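Long-range contact in dehalogenase-like hydrolase (PDB 3UMB), which probably catalyses the hydrolytic dehalogenation of small (S)-2-haloalkanoic acids to the corresponding (R)-2-hydroxyalkanoic acids: residues A[3-8]-A[172-177]. Residues are numbered along the deposited sequence; the frame is centred on the assembly and turned at random.
Sequences SIRAVV and AAQILF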
loop_
_atom_site.group_PDB
_atom_site.type_symbol
_atom_site.label_atom_id
_atom_site.label_comp_id
_atom_site.label_asym_id
_atom_site.label_seq_id
_atom_site.Cartn_x
_atom_site.Cartn_y
_atom_site.Cartn_z
ATOM N N SER A 3 8.218 26.737 -16.679
ATOM C CA SER A 3 7.266 26.648 -17.822
ATOM C C SER A 3 6.807 25.233 -18.226
ATOM O O SER A 3 7.626 24.409 -18.659
ATOM C CB SER A 3 7.901 27.283 -19.065
ATOM O OG SER A 3 8.106 28.669 -18.891
ATOM N N ILE A 4 5.500 24.968 -18.141
ATOM C CA ILE A 4 4.933 23.680 -18.601
ATOM C C ILE A 4 5.085 23.594 -20.099
ATOM O O ILE A 4 4.750 24.540 -20.790
ATOM C CB ILE A 4 3.421 23.580 -18.326
ATOM C CG1 ILE A 4 3.134 23.715 -16.835
ATOM C CG2 ILE A 4 2.829 22.292 -18.876
ATOM C CD1 ILE A 4 1.999 24.713 -16.533
ATOM N N ARG A 5 5.577 22.466 -20.597
ATOM C CA ARG A 5 5.679 22.237 -22.028
ATOM C C ARG A 5 5.008 20.969 -22.511
ATOM O O ARG A 5 5.121 20.629 -23.688
ATOM C CB ARG A 5 7.144 22.231 -22.447
ATOM C CG ARG A 5 7.920 23.387 -21.827
ATOM C CD ARG A 5 8.786 24.093 -22.826
ATOM N NE ARG A 5 9.736 23.163 -23.419
ATOM C CZ ARG A 5 10.988 23.465 -23.753
ATOM N NH1 ARG A 5 11.769 22.512 -24.277
ATOM N NH2 ARG A 5 11.473 24.695 -23.562
ATOM N N ALA A 6 4.313 20.294 -21.597
ATOM C CA ALA A 6 3.622 19.038 -21.840
ATOM C C ALA A 6 2.761 18.690 -20.614
ATOM O O ALA A 6 2.981 19.171 -19.511
ATOM C CB ALA A 6 4.617 17.914 -22.170
ATOM N N VAL A 7 1.749 17.873 -20.803
ATOM C CA VAL A 7 0.848 17.564 -19.701
ATOM C C VAL A 7 0.540 16.086 -19.793
ATOM O O VAL A 7 0.099 15.601 -20.838
ATOM C CB VAL A 7 -0.440 18.441 -19.754
ATOM C CG1 VAL A 7 -1.443 18.107 -18.622
ATOM C CG2 VAL A 7 -0.044 19.955 -19.720
ATOM N N VAL A 8 0.808 15.373 -18.704
ATOM C CA VAL A 8 0.615 13.916 -18.653
ATOM C C VAL A 8 -0.462 13.562 -17.602
ATOM O O VAL A 8 -0.483 14.143 -16.521
ATOM C CB VAL A 8 1.959 13.188 -18.356
ATOM C CG1 VAL A 8 1.745 11.693 -18.143
ATOM C CG2 VAL A 8 2.956 13.443 -19.518
ATOM N N ALA A 172 11.361 16.603 -16.220
ATOM C CA ALA A 172 10.189 16.549 -15.322
ATOM C C ALA A 172 9.611 17.947 -14.988
ATOM O O ALA A 172 8.385 18.148 -15.004
ATOM C CB ALA A 172 10.567 15.825 -14.026
ATOM N N ALA A 173 10.491 18.901 -14.690
ATOM C CA ALA A 173 10.039 20.250 -14.275
ATOM C C ALA A 173 9.145 20.924 -15.304
ATOM O O ALA A 173 8.316 21.776 -14.951
ATOM C CB ALA A 173 11.200 21.138 -13.935
ATOM N N GLN A 174 9.269 20.513 -16.555
ATOM C CA GLN A 174 8.499 21.130 -17.628
ATOM C C GLN A 174 7.281 20.312 -18.066
ATOM O O GLN A 174 6.652 20.639 -19.067
ATOM C CB GLN A 174 9.422 21.366 -18.848
ATOM C CG GLN A 174 10.578 22.353 -18.564
ATOM C CD GLN A 174 11.632 22.389 -19.685
ATOM O OE1 GLN A 174 11.341 22.085 -20.856
ATOM N NE2 GLN A 174 12.868 22.769 -19.319
ATOM N N ILE A 175 6.978 19.229 -17.358
ATOM C CA ILE A 175 5.765 18.451 -17.622
ATOM C C ILE A 175 4.812 18.739 -16.478
ATOM O O ILE A 175 5.223 18.797 -15.324
ATOM C CB ILE A 175 6.069 16.937 -17.762
ATOM C CG1 ILE A 175 7.051 16.713 -18.926
ATOM C CG2 ILE A 175 4.794 16.121 -17.996
ATOM C CD1 ILE A 175 7.360 15.246 -19.244
ATOM N N LEU A 176 3.549 19.005 -16.808
ATOM C CA LEU A 176 2.503 19.054 -15.790
ATOM C C LEU A 176 1.934 17.645 -15.625
ATOM O O LEU A 176 1.411 17.030 -16.573
ATOM C CB LEU A 176 1.383 20.042 -16.119
ATOM C CG LEU A 176 0.272 20.091 -15.053
ATOM C CD1 LEU A 176 0.782 20.578 -13.679
ATOM C CD2 LEU A 176 -0.888 20.952 -15.543
ATOM N N PHE A 177 2.040 17.154 -14.397
ATOM C CA PHE A 177 1.592 15.819 -14.065
ATOM C C PHE A 177 0.254 15.917 -13.352
ATOM O O PHE A 177 0.137 16.550 -12.303
ATOM C CB PHE A 177 2.621 15.132 -13.175
ATOM C CG PHE A 177 2.258 13.727 -12.861
ATOM C CD1 PHE A 177 2.628 12.699 -13.712
ATOM C CD2 PHE A 177 1.451 13.435 -11.753
ATOM C CE1 PHE A 177 2.223 11.379 -13.436
ATOM C CE2 PHE A 177 1.045 12.147 -11.475
ATOM C CZ PHE A 177 1.441 11.096 -12.296
#
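Val7 pairs with Leu176, and Val8 with Phe177, on two parallel neighbouring strands of the central sheet of the HAD-like fold. The axes of segments 6-8 and 175-177 come within 4.4 Å.

Three backbone hydrogen bonds join the segments. Arg5 N donates to Gln174 O at 2.6 Å. Leu176 N donates to Ala6 O at 2.8 Å. Val8 N donates to Leu176 O, also at 2.8 Å. Val7 CA adds a CH...O contact to Leu176 O, which thus meets both Val7 and Val8.

Apolar contacts lie on both faces of the sheet. On one, Leu176 CB meets Val7 CG2 at 3.9 Å, and the two side chains run side by side. Ile4 CG2 reaches the same CB at 3.8 Å. Leu222, Phe225 and Val226 of helix 219-227 cover Leu176. On the other face, Val8 CG2 touches Ile175 CG2 at 3.6 Å. Ile175 CG2 is anti to its backbone N (chi1 -60° for CG1), which places CG2 against Val8 CG2. Phe168 of helix 163-168 packs on Ala6, Val8 and Ile175.

The polar side chains meet at the more open end. Arg5 and Gln174 point the same way. Gln174 OE1 sits 3.1 Å above the centre of the Arg5 guanidinium plane. The amide and guanidinium planes are 60° apart. This approach over the face is not a hydrogen bond, though the positive charge may still attract the oxygen.

The chemistry therefore changes along the contact: two backbone bonds join the buried strands between helices, a third links the residues just before them, and there a polar pair, Arg5 exposed and Gln174 partly so, lies at the more open end.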